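Local coordinates for protein putative methylase (Clostridium difficile, PDB 3LDU) that probably binds RNA and methylates guanine bases of ribosomal RNA, and holds GTP in its methyltransferase domain, at residues Phe96-Ala101 and Val114-Lys119; Lys142-Phe146 and Ile156-Thr160; Gly223-Phe228 and Trp241-Arg245. All coordinates share one frame. Numbering follows the deposited sequence.

Interaction 1 (Phe96-Ala101 and Val114-Lys119)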
loop_
_atom_site.group_PDB
_atom_site.type_symbol
_atom_site.label_atom_id
_atom_site.label_comp_id
_atom_site.label_asym_id
_atom_site.label_seq_id
_atom_site.Cartn_x
_atom_site.Cartn_y
_atom_site.Cartn_z
ATOM N N PHE A 96 17.542 3.075 -18.529
ATOM C CA PHE A 96 16.358 2.217 -18.588
ATOM C C PHE A 96 16.676 0.797 -18.135
ATOM O O PHE A 96 16.621 -0.158 -18.925
ATOM C CB PHE A 96 15.701 2.238 -19.986
ATOM C CG PHE A 96 16.645 1.935 -21.129
ATOM C CD1 PHE A 96 16.663 0.681 -21.721
ATOM C CD2 PHE A 96 17.498 2.913 -21.625
ATOM C CE1 PHE A 96 17.520 0.407 -22.786
ATOM C CE2 PHE A 96 18.358 2.647 -22.694
ATOM C CZ PHE A 96 18.375 1.398 -23.268
ATOM N N PRO A 97 17.001 0.648 -16.845
ATOM C CA PRO A 97 17.295 -0.693 -16.348
ATOM C C PRO A 97 15.999 -1.503 -16.363
ATOM O O PRO A 97 14.937 -0.929 -16.130
ATOM C CB PRO A 97 17.759 -0.434 -14.912
ATOM C CG PRO A 97 17.037 0.817 -14.499
ATOM C CD PRO A 97 16.948 1.654 -15.769
ATOM N N ILE A 98 16.080 -2.793 -16.669
ATOM C CA ILE A 98 14.900 -3.655 -16.594
ATOM C C ILE A 98 14.882 -4.172 -15.163
ATOM O O ILE A 98 15.557 -5.139 -14.819
ATOM C CB ILE A 98 14.955 -4.804 -17.618
ATOM C CG1 ILE A 98 15.485 -4.293 -18.968
ATOM C CG2 ILE A 98 13.580 -5.422 -17.798
ATOM C CD1 ILE A 98 14.652 -3.142 -19.567
ATOM N N SER A 99 14.142 -3.476 -14.316
ATOM C CA SER A 99 14.324 -3.633 -12.885
ATOM C C SER A 99 13.730 -4.925 -12.373
ATOM O O SER A 99 14.176 -5.458 -11.355
ATOM C CB SER A 99 13.734 -2.435 -12.142
ATOM O OG SER A 99 14.440 -1.254 -12.494
ATOM N N LYS A 100 12.736 -5.444 -13.084
ATOM C CA LYS A 100 11.992 -6.592 -12.570
ATOM C C LYS A 100 11.178 -7.267 -13.664
ATOM O O LYS A 100 10.607 -6.585 -14.530
ATOM C CB LYS A 100 11.044 -6.133 -11.465
ATOM C CG LYS A 100 10.175 -7.232 -10.889
ATOM C CD LYS A 100 9.212 -6.654 -9.866
ATOM C CE LYS A 100 8.495 -7.736 -9.073
ATOM N NZ LYS A 100 7.464 -7.136 -8.177
ATOM N N ALA A 101 11.135 -8.600 -13.634
ATOM C CA ALA A 101 10.206 -9.332 -14.494
ATOM C C ALA A 101 9.505 -10.396 -13.681
ATOM O O ALA A 101 10.132 -11.071 -12.858
ATOM C CB ALA A 101 10.929 -9.968 -15.672
ATOM N N VAL A 114 13.777 -13.026 -19.897
ATOM C CA VAL A 114 12.772 -12.038 -20.281
ATOM C C VAL A 114 13.386 -10.638 -20.161
ATOM O O VAL A 114 13.241 -9.798 -21.058
ATOM C CB VAL A 114 11.509 -12.143 -19.404
ATOM C CG1 VAL A 114 10.632 -10.898 -19.531
ATOM C CG2 VAL A 114 10.720 -13.407 -19.740
ATOM N N GLN A 115 14.085 -10.398 -19.056
ATOM C CA GLN A 115 14.712 -9.103 -18.809
ATOM C C GLN A 115 15.749 -8.780 -19.878
ATOM O O GLN A 115 15.785 -7.657 -20.376
ATOM C CB GLN A 115 15.384 -9.050 -17.435
ATOM C CG GLN A 115 14.422 -9.056 -16.242
ATOM C CD GLN A 115 15.202 -9.138 -14.932
ATOM O OE1 GLN A 115 15.681 -10.205 -14.559
ATOM N NE2 GLN A 115 15.375 -8.001 -14.259
ATOM N N ALA A 116 16.593 -9.757 -20.212
ATOM C CA ALA A 116 17.658 -9.531 -21.188
ATOM C C ALA A 116 17.085 -9.239 -22.567
ATOM O O ALA A 116 17.573 -8.357 -23.253
ATOM C CB ALA A 116 18.598 -10.726 -21.266
ATOM N N ILE A 117 16.072 -10.000 -22.972
ATOM C CA ILE A 117 15.482 -9.836 -24.297
ATOM C C ILE A 117 14.786 -8.476 -24.420
ATOM O O ILE A 117 14.909 -7.794 -25.440
ATOM C CB ILE A 117 14.506 -10.988 -24.641
ATOM C CG1 ILE A 117 15.278 -12.290 -24.901
ATOM C CG2 ILE A 117 13.637 -10.628 -25.851
ATOM C CD1 ILE A 117 15.955 -12.350 -26.274
ATOM N N VAL A 118 14.064 -8.079 -23.376
ATOM C CA VAL A 118 13.426 -6.769 -23.377
ATOM C C VAL A 118 14.481 -5.658 -23.432
ATOM O O VAL A 118 14.326 -4.692 -24.179
ATOM C CB VAL A 118 12.457 -6.594 -22.160
ATOM C CG1 VAL A 118 12.075 -5.137 -21.960
ATOM C CG2 VAL A 118 11.203 -7.439 -22.368
ATOM N N LYS A 119 15.553 -5.798 -22.653
ATOM C CA LYS A 119 16.665 -4.844 -22.722
ATOM C C LYS A 119 17.169 -4.710 -24.161
ATOM O O LYS A 119 17.287 -3.608 -24.698
ATOM C CB LYS A 119 17.809 -5.278 -21.796
ATOM C CG LYS A 119 18.992 -4.311 -21.777
ATOM C CD LYS A 119 18.614 -2.969 -21.163
ATOM C CE LYS A 119 19.814 -2.013 -21.120
ATOM N NZ LYS A 119 19.566 -0.781 -20.300
#
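V114 is the first residue of the helical segment to meet the strand. Its CG1 lies 4.0 Å from CB of A101, and both CA-to-CB bonds point into the contact. Q115 follows, the residue nearest to I98 in backbone register, with 5.9 Å between the CA of I98 and the CA of Q115. Its side chain extends to the strand, and NE2 of Q115 donates a hydrogen bond to O of I98 at 2.9 Å. The aliphatic part is used too: CG of Q115 packs 3.7 Å from CB of A101. This is a helix laid against a sheet in the THUMP domain. Helix 111-129 lies on edge strand 98-104, next to 145-150. The axes of 98-101 and 114-119 run at 138° and come within 8.8 Å. One turn after V114, V118 offers CG1 to CD1 of I98 at 4.0 Å. I98 thus sits over the helix, since its CG1 also lies 3.8 Å from CB of K119. K119 ends the segment with a long reach towards F96. Its NZ stands over one face of the F96 ring, 3.7 Å from the ring centroid, in a cation-pi contact. The same NZ makes a weak hydrogen bond to O of F96 at 3.3 Å. Its stronger partner is E138, through a salt bridge, and E138 also accepts a hydrogen bond from N of F96.

Interaction 2 (Lys142-Phe146 and Ile156-Thr160)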
loop_
_atom_site.group_PDB
_atom_site.type_symbol
_atom_site.label_atom_id
_atom_site.label_comp_id
_atom_site.label_asym_id
_atom_site.label_seq_id
_atom_site.Cartn_x
_atom_site.Cartn_y
_atom_site.Cartn_z
ATOM N N LYS A 142 16.578 7.986 -14.485
ATOM C CA LYS A 142 16.219 6.566 -14.554
ATOM C C LYS A 142 14.724 6.326 -14.803
ATOM O O LYS A 142 13.865 6.948 -14.167
ATOM C CB LYS A 142 16.670 5.887 -13.249
ATOM C CG LYS A 142 16.496 4.380 -13.179
ATOM C CD LYS A 142 17.038 3.854 -11.839
ATOM C CE LYS A 142 16.587 2.420 -11.555
ATOM N NZ LYS A 142 16.817 1.991 -10.139
ATOM N N TYR A 143 14.442 5.427 -15.751
ATOM C CA TYR A 143 13.090 4.980 -16.114
ATOM C C TYR A 143 13.058 3.463 -15.949
ATOM O O TYR A 143 13.368 2.731 -16.894
ATOM C CB TYR A 143 12.800 5.341 -17.587
ATOM C CG TYR A 143 12.701 6.830 -17.830
ATOM C CD1 TYR A 143 11.465 7.458 -17.947
ATOM C CD2 TYR A 143 13.845 7.620 -17.909
ATOM C CE1 TYR A 143 11.379 8.841 -18.162
ATOM C CE2 TYR A 143 13.769 8.989 -18.109
ATOM C CZ TYR A 143 12.530 9.593 -18.234
ATOM O OH TYR A 143 12.453 10.955 -18.432
ATOM N N PRO A 144 12.708 2.974 -14.744
ATOM C CA PRO A 144 12.844 1.539 -14.486
ATOM C C PRO A 144 11.749 0.778 -15.210
ATOM O O PRO A 144 10.574 1.096 -15.054
ATOM C CB PRO A 144 12.667 1.426 -12.960
ATOM C CG PRO A 144 12.814 2.865 -12.434
ATOM C CD PRO A 144 12.271 3.714 -13.550
ATOM N N ILE A 145 12.134 -0.215 -15.998
ATOM C CA ILE A 145 11.175 -0.949 -16.812
ATOM C C ILE A 145 10.734 -2.214 -16.077
ATOM O O ILE A 145 11.569 -2.968 -15.569
ATOM C CB ILE A 145 11.792 -1.322 -18.176
ATOM C CG1 ILE A 145 12.415 -0.083 -18.848
ATOM C CG2 ILE A 145 10.754 -1.974 -19.084
ATOM C CD1 ILE A 145 11.419 1.027 -19.211
ATOM N N PHE A 146 9.423 -2.427 -16.012
ATOM C CA PHE A 146 8.865 -3.610 -15.358
ATOM C C PHE A 146 8.134 -4.465 -16.392
ATOM O O PHE A 146 7.373 -3.937 -17.210
ATOM C CB PHE A 146 7.887 -3.190 -14.258
ATOM C CG PHE A 146 8.540 -2.850 -12.932
ATOM C CD1 PHE A 146 9.558 -1.898 -12.846
ATOM C CD2 PHE A 146 8.113 -3.468 -11.763
ATOM C CE1 PHE A 146 10.135 -1.585 -11.615
ATOM C CE2 PHE A 146 8.691 -3.151 -10.537
ATOM C CZ PHE A 146 9.698 -2.213 -10.466
ATOM N N ILE A 156 4.193 -4.432 -20.355
ATOM C CA ILE A 156 5.404 -3.687 -20.061
ATOM C C ILE A 156 5.017 -2.315 -19.516
ATOM O O ILE A 156 4.133 -1.642 -20.058
ATOM C CB ILE A 156 6.329 -3.530 -21.315
ATOM C CG1 ILE A 156 6.731 -4.899 -21.862
ATOM C CG2 ILE A 156 7.600 -2.783 -20.952
ATOM C CD1 ILE A 156 7.572 -4.827 -23.120
ATOM N N SER A 157 5.665 -1.906 -18.438
ATOM C CA SER A 157 5.353 -0.627 -17.844
ATOM C C SER A 157 6.631 0.032 -17.360
ATOM O O SER A 157 7.693 -0.594 -17.334
ATOM C CB SER A 157 4.397 -0.820 -16.658
ATOM O OG SER A 157 5.016 -1.612 -15.661
ATOM N N ILE A 158 6.520 1.302 -16.986
ATOM C CA ILE A 158 7.630 2.008 -16.353
ATOM C C ILE A 158 7.222 2.372 -14.931
ATOM O O ILE A 158 6.139 2.906 -14.703
ATOM C CB ILE A 158 8.014 3.297 -17.119
ATOM C CG1 ILE A 158 8.132 3.001 -18.629
ATOM C CG2 ILE A 158 9.299 3.904 -16.547
ATOM C CD1 ILE A 158 8.647 4.164 -19.461
ATOM N N ASP A 159 8.090 2.064 -13.977
ATOM C CA ASP A 159 7.848 2.406 -12.576
ATOM C C ASP A 159 7.946 3.920 -12.380
ATOM O O ASP A 159 8.971 4.516 -12.723
ATOM C CB ASP A 159 8.882 1.689 -11.707
ATOM C CG ASP A 159 8.785 2.077 -10.242
ATOM O OD1 ASP A 159 7.689 2.476 -9.816
ATOM O OD2 ASP A 159 9.802 1.973 -9.526
ATOM N N THR A 160 6.894 4.543 -11.848
ATOM C CA THR A 160 6.894 5.994 -11.622
ATOM C C THR A 160 7.240 6.327 -10.175
ATOM O O THR A 160 7.395 7.497 -9.815
ATOM C CB THR A 160 5.528 6.653 -11.950
ATOM O OG1 THR A 160 4.566 6.298 -10.948
ATOM C CG2 THR A 160 5.010 6.218 -13.314
HETATM O O HOH W 1 4.531 -4.336 -16.100
#
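Strands 145-150 and 153-159 form a beta hairpin in the THUMP domain, and this contact is its open end, away from the turn. F146 and S157 are an antiparallel hydrogen-bonded pair. N of F146 donates to O of S157 at 2.8 Å, and N of S157 donates back to O of F146 at 2.9 Å. I145 and I158 form the next pair, which is non-hydrogen-bonded. Beyond it, N of D159 donates to O of P144 at 2.9 Å. P144 has no amide hydrogen to give in return. The other edge of I145 is also satisfied, by backbone hydrogen bonds to P97, just before strand 98-104, and to S99 within it. On the sheet face that carries I145 and I158, CD1 of I145 lies 3.9 Å from CG1 of I158. CG2 of I158 also meets CB of Y143 at 3.9 Å, near the plane of the Y143 ring. OH of Y143 is hydrogen-bonded to E141, and its ring stacks on W233. On the opposite face F146 lies beside S157 and D159, with CE1 of F146 3.5 Å from CB of D159. The carboxylate of D159 is well paired. OD1 takes the amide of T161 and a salt bridge from R61, and OD2 takes the amide of G162. By contrast, O of D159 is buried with no partner in the model. A water donates to O of F146 at 3.1 Å and is also hydrogen-bonded to OG of S157 at 2.8 Å.

Interaction 3 (Gly223-Phe228 and Trp241-Arg245)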
loop_
_atom_site.group_PDB
_atom_site.type_symbol
_atom_site.label_atom_id
_atom_site.label_comp_id
_atom_site.label_asym_id
_atom_site.label_seq_id
_atom_site.Cartn_x
_atom_site.Cartn_y
_atom_site.Cartn_z
ATOM N N GLY A 223 2.136 10.469 0.363
ATOM C CA GLY A 223 3.397 10.777 -0.311
ATOM C C GLY A 223 4.001 12.135 0.009
ATOM O O GLY A 223 4.987 12.544 -0.608
ATOM N N LEU A 224 3.420 12.830 0.983
ATOM C CA LEU A 224 3.764 14.232 1.245
ATOM C C LEU A 224 5.212 14.429 1.666
ATOM O O LEU A 224 5.836 15.434 1.315
ATOM C CB LEU A 224 2.820 14.815 2.301
ATOM C CG LEU A 224 2.665 16.329 2.444
ATOM C CD1 LEU A 224 2.288 17.024 1.121
ATOM C CD2 LEU A 224 1.647 16.629 3.542
ATOM N N ASN A 225 5.760 13.473 2.404
ATOM C CA ASN A 225 7.115 13.624 2.919
ATOM C C ASN A 225 8.124 12.661 2.309
ATOM O O ASN A 225 9.111 12.306 2.953
ATOM C CB ASN A 225 7.134 13.511 4.448
ATOM C CG ASN A 225 6.466 14.693 5.127
ATOM O OD1 ASN A 225 6.689 15.846 4.752
ATOM N ND2 ASN A 225 5.644 14.412 6.133
ATOM N N ARG A 226 7.882 12.238 1.070
ATOM C CA ARG A 226 8.856 11.414 0.373
ATOM C C ARG A 226 8.992 11.825 -1.090
ATOM O O ARG A 226 8.232 12.665 -1.585
ATOM C CB ARG A 226 8.514 9.930 0.475
ATOM C CG ARG A 226 7.129 9.561 -0.040
ATOM C CD ARG A 226 7.096 8.086 -0.402
ATOM N NE ARG A 226 7.895 7.826 -1.598
ATOM C CZ ARG A 226 8.193 6.613 -2.067
ATOM N NH1 ARG A 226 7.778 5.530 -1.431
ATOM N NH2 ARG A 226 8.922 6.477 -3.167
ATOM N N GLU A 227 9.958 11.233 -1.777
ATOM C CA GLU A 227 10.130 11.545 -3.191
ATOM C C GLU A 227 9.869 10.340 -4.098
ATOM O O GLU A 227 9.786 9.198 -3.638
ATOM C CB GLU A 227 11.473 12.207 -3.469
ATOM C CG GLU A 227 12.695 11.404 -3.125
ATOM C CD GLU A 227 13.955 12.255 -3.216
ATOM O OE1 GLU A 227 14.627 12.236 -4.274
ATOM O OE2 GLU A 227 14.258 12.968 -2.236
ATOM N N PHE A 228 9.697 10.620 -5.381
ATOM C CA PHE A 228 9.325 9.593 -6.343
ATOM C C PHE A 228 10.247 9.680 -7.533
ATOM O O PHE A 228 10.650 10.778 -7.938
ATOM C CB PHE A 228 7.878 9.797 -6.772
ATOM C CG PHE A 228 6.928 9.759 -5.623
ATOM C CD1 PHE A 228 6.438 8.551 -5.163
ATOM C CD2 PHE A 228 6.557 10.926 -4.975
ATOM C CE1 PHE A 228 5.568 8.510 -4.081
ATOM C CE2 PHE A 228 5.689 10.890 -3.905
ATOM C CZ PHE A 228 5.200 9.677 -3.455
ATOM N N TRP A 241 3.940 17.988 -10.927
ATOM C CA TRP A 241 4.371 17.414 -9.647
ATOM C C TRP A 241 4.412 18.499 -8.580
ATOM O O TRP A 241 4.027 18.275 -7.431
ATOM C CB TRP A 241 5.743 16.733 -9.760
ATOM C CG TRP A 241 5.689 15.208 -9.796
ATOM C CD1 TRP A 241 6.058 14.390 -10.836
ATOM C CD2 TRP A 241 5.250 14.337 -8.741
ATOM N NE1 TRP A 241 5.875 13.066 -10.485
ATOM C CE2 TRP A 241 5.377 13.009 -9.210
ATOM C CE3 TRP A 241 4.758 14.551 -7.451
ATOM C CZ2 TRP A 241 5.034 11.908 -8.433
ATOM C CZ3 TRP A 241 4.415 13.450 -6.677
ATOM C CH2 TRP A 241 4.555 12.147 -7.173
ATOM N N TRP A 242 4.869 19.692 -8.962
ATOM C CA TRP A 242 4.970 20.775 -7.996
ATOM C C TRP A 242 3.601 21.218 -7.467
ATOM O O TRP A 242 3.406 21.339 -6.256
ATOM C CB TRP A 242 5.735 21.967 -8.585
ATOM C CG TRP A 242 6.504 22.676 -7.531
ATOM C CD1 TRP A 242 7.688 22.280 -6.972
ATOM C CD2 TRP A 242 6.134 23.890 -6.875
ATOM N NE1 TRP A 242 8.083 23.182 -6.013
ATOM C CE2 TRP A 242 7.148 24.181 -5.934
ATOM C CE3 TRP A 242 5.050 24.765 -6.994
ATOM C CZ2 TRP A 242 7.106 25.310 -5.120
ATOM C CZ3 TRP A 242 5.011 25.889 -6.183
ATOM C CH2 TRP A 242 6.035 26.151 -5.259
ATOM N N ASP A 243 2.659 21.446 -8.377
ATOM C CA ASP A 243 1.317 21.875 -8.007
ATOM C C ASP A 243 0.606 20.810 -7.169
ATOM O O ASP A 243 -0.131 21.133 -6.237
ATOM C CB ASP A 243 0.497 22.202 -9.251
ATOM C CG ASP A 243 0.956 23.489 -9.927
ATOM O OD1 ASP A 243 1.755 24.220 -9.313
ATOM O OD2 ASP A 243 0.507 23.767 -11.056
ATOM N N VAL A 244 0.835 19.544 -7.505
ATOM C CA VAL A 244 0.235 18.439 -6.753
ATOM C C VAL A 244 0.746 18.374 -5.314
ATOM O O VAL A 244 -0.035 18.167 -4.384
ATOM C CB VAL A 244 0.418 17.086 -7.469
ATOM C CG1 VAL A 244 0.086 15.923 -6.522
ATOM C CG2 VAL A 244 -0.456 17.036 -8.711
ATOM N N ARG A 245 2.046 18.558 -5.113
ATOM C CA ARG A 245 2.580 18.617 -3.745
ATOM C C ARG A 245 2.063 19.806 -2.946
ATOM O O ARG A 245 1.722 19.669 -1.770
ATOM C CB ARG A 245 4.106 18.679 -3.743
ATOM C CG ARG A 245 4.763 17.354 -3.945
ATOM C CD ARG A 245 6.158 17.342 -3.363
ATOM N NE ARG A 245 6.842 16.129 -3.783
ATOM C CZ ARG A 245 6.943 15.029 -3.047
ATOM N NH1 ARG A 245 6.427 14.985 -1.821
ATOM N NH2 ARG A 245 7.577 13.978 -3.541
#
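F228 lies almost parallel to the indole of W241, with planes at 18°. The rings are slid apart and barely overlap: the F228 centroid is 5.0 Å from that of the six-membered ring of W241. Their closest atoms are CD2 of F228 and CH2 of W241, at 3.2 Å. One helical turn on, R245 stretches from the helix to the backbone of the loop. G223 to R226 form a type I beta turn, and the guanidinium of R245 reaches the carbonyls around it. NH2 of R245 donates to O of R226 at a very short 2.4 Å. NH1 of R245 adds weak hydrogen bonds to O of R226 at 2.9 Å and to O of G223 at 3.1 Å. A salt bridge from NH2 of R245 to E231 gives the charge a partner, and E231 also accepts a hydrogen bond from N of F228. The contact lies away from the GTP site. It joins the loop that follows helix 208-217 to helix 238-251. Helix 48-55, from the N-terminal part of the chain, touches both segments: N53 touches F228 and W241, A50 touches W241, and M54 touches R245.

How the interactions relate
The three contacts follow one another along the chain, and none nests in or crosses another. Interaction 1 closes first, bringing helix 111-129 back onto strand 98-104. Interaction 2 then closes the hairpin of strands 145-150 and 153-159. These two share a sheet: N of S99 is 2.9 Å from O of I145, probably a hydrogen bond, so strand 98-104 lies parallel to 145-150 and forms the edge of that sheet. Interaction 3 closes a later loop, onto helix 238-251 in the methyltransferase domain. It is remote from interaction 1, about 28 Å between centres. It touches interaction 2, however, with O of T160 3.8 Å from CB of F228, where the end of the THUMP hairpin comes against the methyltransferase part.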